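PDB 1VQV: thiamine monophosphate kinase from Aquifex aeolicus, which catalyses the ATP- and magnesium-dependent phosphorylation of thiamine monophosphate to thiamine diphosphate, the last step in making the active form of vitamin B1. Local coordinates for residues N68-L78 and V130-G141; R191-Y201 and R272-T280. All coordinates share one frame; numbering follows the deposited sequence.

Contact 1 (N68-L78 and V130-G141)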
# COMPACT_ATOMS: atom_id res chain seq x y z
N ASN B 68 -9.20 -5.20 4.76
CA ASN B 68 -8.22 -4.58 5.64
C ASN B 68 -8.75 -4.31 7.03
O ASN B 68 -8.01 -4.40 8.00
CB ASN B 68 -7.71 -3.27 5.04
CG ASN B 68 -6.61 -3.51 4.07
OD1 ASN B 68 -5.81 -4.41 4.25
ND2 ASN B 68 -6.55 -2.69 3.03
N VAL B 69 -10.03 -3.98 7.11
CA VAL B 69 -10.67 -3.69 8.40
C VAL B 69 -10.76 -4.96 9.26
O VAL B 69 -10.60 -4.91 10.47
CB VAL B 69 -12.09 -3.09 8.18
CG1 VAL B 69 -12.78 -2.91 9.51
CG2 VAL B 69 -12.00 -1.76 7.46
N SER B 70 -10.99 -6.10 8.61
CA SER B 70 -11.11 -7.37 9.31
C SER B 70 -9.83 -7.82 10.00
O SER B 70 -9.89 -8.63 10.92
CB SER B 70 -11.57 -8.46 8.34
OG SER B 70 -12.95 -8.32 8.07
N ASP B 71 -8.70 -7.31 9.54
CA ASP B 71 -7.40 -7.63 10.12
C ASP B 71 -7.13 -6.72 11.30
O ASP B 71 -6.62 -7.17 12.33
CB ASP B 71 -6.31 -7.45 9.09
CG ASP B 71 -6.41 -8.43 7.96
OD1 ASP B 71 -6.48 -9.64 8.26
OD2 ASP B 71 -6.44 -7.98 6.79
N VAL B 72 -7.44 -5.44 11.12
CA VAL B 72 -7.28 -4.45 12.18
C VAL B 72 -8.20 -4.85 13.33
O VAL B 72 -7.82 -4.80 14.49
CB VAL B 72 -7.70 -3.03 11.72
CG1 VAL B 72 -7.64 -2.07 12.90
CG2 VAL B 72 -6.80 -2.55 10.59
N ILE B 73 -9.41 -5.25 12.98
CA ILE B 73 -10.42 -5.64 13.95
C ILE B 73 -10.00 -6.86 14.77
O ILE B 73 -10.19 -6.89 15.98
CB ILE B 73 -11.80 -5.84 13.22
CG1 ILE B 73 -12.76 -4.76 13.69
CG2 ILE B 73 -12.38 -7.23 13.45
CD1 ILE B 73 -12.14 -3.39 13.64
N ALA B 74 -9.43 -7.85 14.09
CA ALA B 74 -8.99 -9.08 14.74
C ALA B 74 -7.88 -8.87 15.75
O ALA B 74 -7.58 -9.76 16.54
CB ALA B 74 -8.55 -10.09 13.69
N ASN B 75 -7.27 -7.69 15.73
CA ASN B 75 -6.19 -7.38 16.67
C ASN B 75 -6.63 -6.38 17.75
O ASN B 75 -5.82 -5.86 18.52
CB ASN B 75 -4.95 -6.88 15.91
CG ASN B 75 -4.24 -7.99 15.13
OD1 ASN B 75 -3.85 -9.01 15.69
ND2 ASN B 75 -4.07 -7.80 13.83
N GLY B 76 -7.93 -6.12 17.81
CA GLY B 76 -8.46 -5.22 18.82
C GLY B 76 -8.26 -3.76 18.51
O GLY B 76 -8.23 -2.92 19.41
N GLY B 77 -8.13 -3.44 17.23
CA GLY B 77 -7.93 -2.06 16.85
C GLY B 77 -9.06 -1.53 16.01
O GLY B 77 -9.86 -2.29 15.48
N LEU B 78 -9.12 -0.21 15.89
CA LEU B 78 -10.15 0.44 15.08
C LEU B 78 -9.51 1.07 13.84
O LEU B 78 -8.43 1.66 13.92
CB LEU B 78 -10.89 1.50 15.91
CG LEU B 78 -11.94 1.01 16.91
CD1 LEU B 78 -12.55 2.18 17.64
CD2 LEU B 78 -13.01 0.24 16.16
N VAL B 130 -4.76 -1.90 -1.26
CA VAL B 130 -5.21 -1.03 -0.19
C VAL B 130 -4.29 -1.02 1.02
O VAL B 130 -3.68 -2.04 1.38
CB VAL B 130 -6.62 -1.45 0.28
CG1 VAL B 130 -7.54 -0.25 0.29
CG2 VAL B 130 -7.15 -2.54 -0.62
N PHE B 131 -4.21 0.13 1.66
CA PHE B 131 -3.38 0.32 2.83
C PHE B 131 -4.25 0.90 3.92
O PHE B 131 -4.98 1.86 3.70
CB PHE B 131 -2.24 1.28 2.49
CG PHE B 131 -1.40 1.71 3.67
CD1 PHE B 131 -0.67 0.78 4.42
CD2 PHE B 131 -1.26 3.07 3.97
CE1 PHE B 131 0.19 1.21 5.45
CE2 PHE B 131 -0.42 3.51 4.99
CZ PHE B 131 0.31 2.58 5.73
N LEU B 132 -4.16 0.33 5.11
CA LEU B 132 -4.97 0.82 6.20
C LEU B 132 -4.22 0.93 7.50
O LEU B 132 -3.48 0.02 7.89
CB LEU B 132 -6.16 -0.09 6.39
CG LEU B 132 -7.11 0.28 7.51
CD1 LEU B 132 -7.80 1.59 7.21
CD2 LEU B 132 -8.14 -0.82 7.66
N VAL B 133 -4.42 2.05 8.17
CA VAL B 133 -3.80 2.28 9.45
C VAL B 133 -4.88 2.33 10.51
O VAL B 133 -5.90 2.99 10.32
CB VAL B 133 -3.03 3.58 9.48
CG1 VAL B 133 -2.37 3.74 10.83
CG2 VAL B 133 -2.02 3.60 8.35
N GLY B 134 -4.65 1.63 11.62
CA GLY B 134 -5.61 1.61 12.72
C GLY B 134 -4.95 1.66 14.09
O GLY B 134 -3.93 1.03 14.32
N GLU B 135 -5.54 2.41 15.01
CA GLU B 135 -4.99 2.53 16.36
C GLU B 135 -5.54 1.43 17.29
O GLU B 135 -6.56 0.81 16.99
CB GLU B 135 -5.31 3.92 16.92
CG GLU B 135 -6.73 4.36 16.63
CD GLU B 135 -7.13 5.65 17.34
OE1 GLU B 135 -6.33 6.63 17.30
OE2 GLU B 135 -8.26 5.69 17.91
N THR B 136 -4.87 1.19 18.42
CA THR B 136 -5.29 0.17 19.39
C THR B 136 -4.75 0.53 20.75
O THR B 136 -3.66 1.08 20.88
CB THR B 136 -4.72 -1.24 19.08
OG1 THR B 136 -5.05 -1.62 17.75
CG2 THR B 136 -5.29 -2.27 20.05
N GLU B 137 -5.51 0.21 21.79
CA GLU B 137 -5.08 0.49 23.14
C GLU B 137 -4.51 -0.79 23.73
O GLU B 137 -4.08 -0.80 24.88
CB GLU B 137 -6.27 0.99 23.97
CG GLU B 137 -5.96 1.33 25.43
CD GLU B 137 -7.22 1.75 26.22
OE1 GLU B 137 -7.19 1.65 27.48
OE2 GLU B 137 -8.21 2.18 25.57
N ARG B 138 -4.50 -1.86 22.95
CA ARG B 138 -3.97 -3.14 23.41
C ARG B 138 -3.86 -4.12 22.26
O ARG B 138 -4.88 -4.57 21.74
CB ARG B 138 -4.89 -3.75 24.48
CG ARG B 138 -4.37 -5.07 25.02
CD ARG B 138 -5.46 -5.98 25.59
NE ARG B 138 -4.96 -7.36 25.65
CZ ARG B 138 -5.68 -8.46 25.46
NH1 ARG B 138 -6.99 -8.39 25.18
NH2 ARG B 138 -5.08 -9.64 25.52
N PHE B 139 -2.64 -4.47 21.86
CA PHE B 139 -2.46 -5.40 20.76
C PHE B 139 -2.75 -6.84 21.17
O PHE B 139 -2.12 -7.37 22.08
CB PHE B 139 -1.03 -5.32 20.20
CG PHE B 139 -0.76 -6.27 19.06
CD1 PHE B 139 -1.22 -6.00 17.77
CD2 PHE B 139 -0.05 -7.45 19.27
CE1 PHE B 139 -0.96 -6.88 16.70
CE2 PHE B 139 0.22 -8.35 18.21
CZ PHE B 139 -0.25 -8.06 16.93
N VAL B 140 -3.70 -7.45 20.49
CA VAL B 140 -4.07 -8.84 20.74
C VAL B 140 -3.68 -9.61 19.48
O VAL B 140 -4.13 -9.26 18.39
CB VAL B 140 -5.59 -8.99 20.96
CG1 VAL B 140 -5.90 -10.39 21.45
CG2 VAL B 140 -6.08 -7.96 21.93
N GLY B 141 -2.86 -10.64 19.64
CA GLY B 141 -2.41 -11.42 18.49
C GLY B 141 -2.55 -12.93 18.56
O GLY B 141 -3.39 -13.45 19.30
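Helix-on-sheet packing, buried in the N-terminal PurM-like domain, joins the C-terminal end of helix 57-73 to strand 127-136, and the chain leaving the helix then pairs with that same strand. The axes of 68-73 and 130-136 run 8.9 Å apart at 28°. Leu132 rises from the sheet with CG anti to its backbone N (chi1 179°), which carries CD2 to within 3.7 Å of Val72 CG2, the two side chains crossing nearly at right angles. Leu132 CD2 lies 3.6 Å from Asn68 CB and also meets Val69 CG2. The Asn68 amide reaches on toward Val130, though the placing of its ND2 is doubtful; its OD1 takes a weak bond from the magnesium ligand Thr41. A Schellman motif closes the helix: Gly76, at positive phi, lets Gly77 N come back to Val72 O at 3.1 Å, an oxygen that also accepts from Asn75 N. Strand pairing follows at once, with Leu78 N giving a 3.0 Å bond to Glu135 O. Beyond the strand, Val140 N bonds weakly to Asn75 O, 3.3 Å away, and the Asn75 amide lies beside the Phe139 ring, their planes 22° apart. This alpha/beta packing belongs to the PurM-like fold, and here the helix also carries Asp71, a ligand of three magnesium ions.

Contact 2 (R191-Y201 and R272-T280)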
# COMPACT_ATOMS: atom_id res chain seq x y z
N ARG B 191 -16.24 -7.82 11.36
CA ARG B 191 -16.85 -7.89 12.67
C ARG B 191 -16.40 -6.75 13.54
O ARG B 191 -15.96 -6.94 14.66
CB ARG B 191 -16.50 -9.21 13.32
CG ARG B 191 -16.93 -10.37 12.47
CD ARG B 191 -18.32 -10.13 11.94
NE ARG B 191 -19.21 -11.20 12.36
CZ ARG B 191 -20.16 -11.08 13.28
NH1 ARG B 191 -20.35 -9.92 13.90
NH2 ARG B 191 -20.89 -12.13 13.59
N ILE B 192 -16.54 -5.54 13.01
CA ILE B 192 -16.10 -4.37 13.74
C ILE B 192 -16.88 -4.25 15.03
O ILE B 192 -16.54 -3.45 15.90
CB ILE B 192 -16.25 -3.09 12.90
CG1 ILE B 192 -15.61 -1.93 13.67
CG2 ILE B 192 -17.73 -2.85 12.55
CD1 ILE B 192 -15.49 -0.65 12.90
N ASP B 193 -17.91 -5.09 15.15
CA ASP B 193 -18.77 -5.15 16.34
C ASP B 193 -18.18 -6.03 17.46
O ASP B 193 -18.78 -6.20 18.50
CB ASP B 193 -20.16 -5.66 15.94
CG ASP B 193 -20.15 -7.08 15.39
OD1 ASP B 193 -19.20 -7.48 14.68
OD2 ASP B 193 -21.11 -7.83 15.64
N TYR B 194 -16.98 -6.57 17.23
CA TYR B 194 -16.29 -7.42 18.19
C TYR B 194 -15.06 -6.70 18.75
O TYR B 194 -14.30 -7.28 19.54
CB TYR B 194 -15.78 -8.69 17.51
CG TYR B 194 -16.73 -9.84 17.49
CD1 TYR B 194 -17.88 -9.81 16.72
CD2 TYR B 194 -16.47 -10.98 18.26
CE1 TYR B 194 -18.75 -10.88 16.70
CE2 TYR B 194 -17.33 -12.05 18.25
CZ TYR B 194 -18.46 -12.00 17.47
OH TYR B 194 -19.31 -13.08 17.48
N VAL B 195 -14.85 -5.46 18.34
CA VAL B 195 -13.67 -4.76 18.81
C VAL B 195 -13.61 -4.69 20.31
O VAL B 195 -12.64 -5.16 20.90
CB VAL B 195 -13.55 -3.35 18.15
CG1 VAL B 195 -12.76 -2.40 19.04
CG2 VAL B 195 -12.82 -3.49 16.82
N LYS B 196 -14.65 -4.14 20.95
CA LYS B 196 -14.68 -4.03 22.41
C LYS B 196 -14.41 -5.37 23.09
O LYS B 196 -13.61 -5.46 24.03
CB LYS B 196 -16.03 -3.50 22.85
CG LYS B 196 -16.40 -2.18 22.21
CD LYS B 196 -15.42 -1.09 22.61
CE LYS B 196 -15.96 0.28 22.23
NZ LYS B 196 -17.28 0.50 22.88
N HIS B 197 -15.07 -6.42 22.62
CA HIS B 197 -14.90 -7.72 23.22
C HIS B 197 -13.48 -8.25 23.08
O HIS B 197 -12.91 -8.76 24.03
CB HIS B 197 -15.87 -8.74 22.62
CG HIS B 197 -15.82 -10.07 23.30
ND1 HIS B 197 -16.45 -10.31 24.51
CD2 HIS B 197 -15.15 -11.21 22.99
CE1 HIS B 197 -16.17 -11.53 24.91
NE2 HIS B 197 -15.38 -12.10 24.01
N ILE B 198 -12.92 -8.13 21.88
CA ILE B 198 -11.57 -8.63 21.63
C ILE B 198 -10.46 -7.81 22.30
O ILE B 198 -9.48 -8.37 22.79
CB ILE B 198 -11.29 -8.69 20.12
CG1 ILE B 198 -12.29 -9.63 19.44
CG2 ILE B 198 -9.87 -9.16 19.87
CD1 ILE B 198 -12.22 -11.08 19.90
N GLN B 199 -10.63 -6.49 22.31
CA GLN B 199 -9.68 -5.56 22.90
C GLN B 199 -9.81 -5.62 24.42
O GLN B 199 -9.24 -4.78 25.13
CB GLN B 199 -9.94 -4.10 22.44
CG GLN B 199 -11.07 -3.35 23.20
CD GLN B 199 -11.28 -1.86 22.78
OE1 GLN B 199 -11.55 -1.54 21.61
NE2 GLN B 199 -11.17 -0.96 23.76
N LYS B 200 -10.54 -6.60 24.93
CA LYS B 200 -10.77 -6.69 26.36
C LYS B 200 -10.76 -8.09 26.96
O LYS B 200 -10.48 -8.25 28.14
CB LYS B 200 -12.11 -6.03 26.68
CG LYS B 200 -12.61 -6.19 28.11
CD LYS B 200 -12.20 -5.01 28.99
CE LYS B 200 -13.08 -4.97 30.24
NZ LYS B 200 -14.51 -4.98 29.83
N TYR B 201 -11.07 -9.10 26.16
CA TYR B 201 -11.12 -10.44 26.69
C TYR B 201 -10.32 -11.50 25.95
O TYR B 201 -10.07 -12.57 26.49
CB TYR B 201 -12.58 -10.90 26.79
CG TYR B 201 -13.34 -10.24 27.91
CD1 TYR B 201 -14.39 -9.36 27.66
CD2 TYR B 201 -12.97 -10.47 29.24
CE1 TYR B 201 -15.05 -8.73 28.72
CE2 TYR B 201 -13.61 -9.84 30.29
CZ TYR B 201 -14.64 -8.98 30.02
OH TYR B 201 -15.25 -8.33 31.06
N ARG B 272 -16.30 -15.67 29.99
CA ARG B 272 -16.51 -14.39 29.32
C ARG B 272 -17.31 -14.29 28.00
O ARG B 272 -16.93 -13.53 27.10
CB ARG B 272 -15.16 -13.69 29.12
CG ARG B 272 -14.70 -12.93 30.33
CD ARG B 272 -13.59 -13.63 31.12
NE ARG B 272 -13.02 -12.69 32.08
CZ ARG B 272 -11.71 -12.51 32.29
NH1 ARG B 272 -10.81 -13.23 31.61
NH2 ARG B 272 -11.31 -11.58 33.16
N TRP B 273 -18.42 -15.02 27.88
CA TRP B 273 -19.21 -14.90 26.64
C TRP B 273 -20.12 -13.67 26.73
O TRP B 273 -20.68 -13.36 27.78
CB TRP B 273 -20.04 -16.16 26.34
CG TRP B 273 -20.90 -16.72 27.46
CD1 TRP B 273 -20.54 -17.67 28.37
CD2 TRP B 273 -22.27 -16.39 27.74
NE1 TRP B 273 -21.60 -17.95 29.21
CE2 TRP B 273 -22.67 -17.18 28.85
CE3 TRP B 273 -23.19 -15.50 27.18
CZ2 TRP B 273 -23.96 -17.12 29.40
CZ3 TRP B 273 -24.48 -15.43 27.72
CH2 TRP B 273 -24.85 -16.24 28.83
N ASN B 274 -20.25 -12.97 25.60
CA ASN B 274 -21.07 -11.77 25.53
C ASN B 274 -22.55 -12.10 25.31
O ASN B 274 -22.89 -13.02 24.58
CB ASN B 274 -20.56 -10.87 24.40
CG ASN B 274 -21.10 -9.46 24.48
OD1 ASN B 274 -22.14 -9.13 23.91
ND2 ASN B 274 -20.40 -8.61 25.22
N PRO B 275 -23.46 -11.33 25.94
CA PRO B 275 -24.91 -11.51 25.84
C PRO B 275 -25.50 -11.02 24.52
O PRO B 275 -26.69 -11.21 24.26
CB PRO B 275 -25.43 -10.68 27.00
CG PRO B 275 -24.52 -9.50 26.94
CD PRO B 275 -23.16 -10.17 26.81
N PHE B 276 -24.67 -10.39 23.69
CA PHE B 276 -25.12 -9.83 22.42
C PHE B 276 -24.45 -10.33 21.15
O PHE B 276 -25.02 -10.18 20.08
CB PHE B 276 -24.98 -8.31 22.45
CG PHE B 276 -25.72 -7.65 23.58
CD1 PHE B 276 -25.02 -6.93 24.55
CD2 PHE B 276 -27.10 -7.72 23.66
CE1 PHE B 276 -25.69 -6.31 25.58
CE2 PHE B 276 -27.79 -7.09 24.69
CZ PHE B 276 -27.07 -6.38 25.66
N LEU B 277 -23.27 -10.93 21.25
CA LEU B 277 -22.54 -11.42 20.08
C LEU B 277 -22.78 -12.89 19.76
O LEU B 277 -22.79 -13.73 20.66
CB LEU B 277 -21.04 -11.18 20.25
CG LEU B 277 -20.62 -9.74 20.57
CD1 LEU B 277 -19.12 -9.68 20.80
CD2 LEU B 277 -21.03 -8.83 19.42
N ASP B 278 -22.94 -13.19 18.46
CA ASP B 278 -23.18 -14.55 17.96
C ASP B 278 -21.96 -15.46 18.05
O ASP B 278 -21.66 -16.27 17.16
CB ASP B 278 -23.71 -14.52 16.52
CG ASP B 278 -22.69 -13.99 15.52
OD1 ASP B 278 -23.12 -13.47 14.48
OD2 ASP B 278 -21.47 -14.09 15.74
N MSE B 279 -21.27 -15.30 19.16
CA MSE B 279 -20.07 -16.04 19.52
C MSE B 279 -20.37 -17.55 19.65
O MSE B 279 -21.43 -17.93 20.13
CB MSE B 279 -19.61 -15.47 20.86
CG MSE B 279 -18.22 -15.73 21.28
SE MSE B 279 -18.02 -14.76 22.94
CE MSE B 279 -18.81 -13.04 22.45
N THR B 280 -19.45 -18.40 19.21
CA THR B 280 -19.65 -19.85 19.29
C THR B 280 -18.37 -20.58 19.71
O THR B 280 -17.34 -20.51 19.03
CB THR B 280 -20.08 -20.44 17.94
OG1 THR B 280 -21.28 -19.79 17.50
CG2 THR B 280 -20.34 -21.93 18.06
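In the C-terminal alpha/beta domain of this PurM-like fold, helix 195-201 and the turn before it pack at the surface against the loop joining strands 263-268 and 280-286. A salt-bridge network of Arg191, Asp193 and Asp278 closes one end. Arg191 NH1 holds Asp193 OD1 at 2.8 Å through the syn lone pair, nearly in the guanidinium plane, while Arg191 NH2 meets Asp278 OD1 at 2.7 Å in a bent, weak bond; the Asp278 carboxylate stands almost perpendicular to the guanidinium, at 85°. Asp278 OD2 accepts from Tyr194 OH at 3.0 Å, on its anti side but tilted out of the carboxylate plane, and also from Gly155 N, so the acid is gripped through both oxygens. Leu277 lies along Tyr194 in the opposite direction, its CD1 3.9 Å from the Tyr194 ring centroid in a CH-pi contact over the face, and the same methyl touches His197 CB. Asn274 shapes the loop as an Asx turn, its OD1 accepting from Phe276 N. Farther along the chain, Arg272 CB lies over the rim of one face of the Tyr201 ring, although the detail of this pair is uncertain. A chi1 of -174° swings the His197 ring out beside its own carbonyl carbon, toward the loop, and its NE2 is hydrogen-bonded to His268 on strand 263-268. Selenomethionine Met279 CE lies over the centre of the His197 ring, 3.9 Å from its centroid, on the face opposite Tyr201 CB.

How the contacts relate
Both segments of contact 1 precede those of contact 2 in the sequence, and the centres of the two contacts lie about 15 Å apart. They share no sheet: 68-78 and 130-141 belong to the sheet containing strand 127-136 and to its helix, whereas 191-201 and 272-280 flank the sheet containing strands 263-268 and 280-286. The two nevertheless touch where helix 57-73 ends, Ile73 packing on Val195 and Ile192. Helix 195-201 is thus set between the end of helix 57-73 and the loop 272-280. Strand 204-208, which follows this helix, brings Asp207 beside Asp71, so the junction adjoins a magnesium site to which both sheet regions contribute.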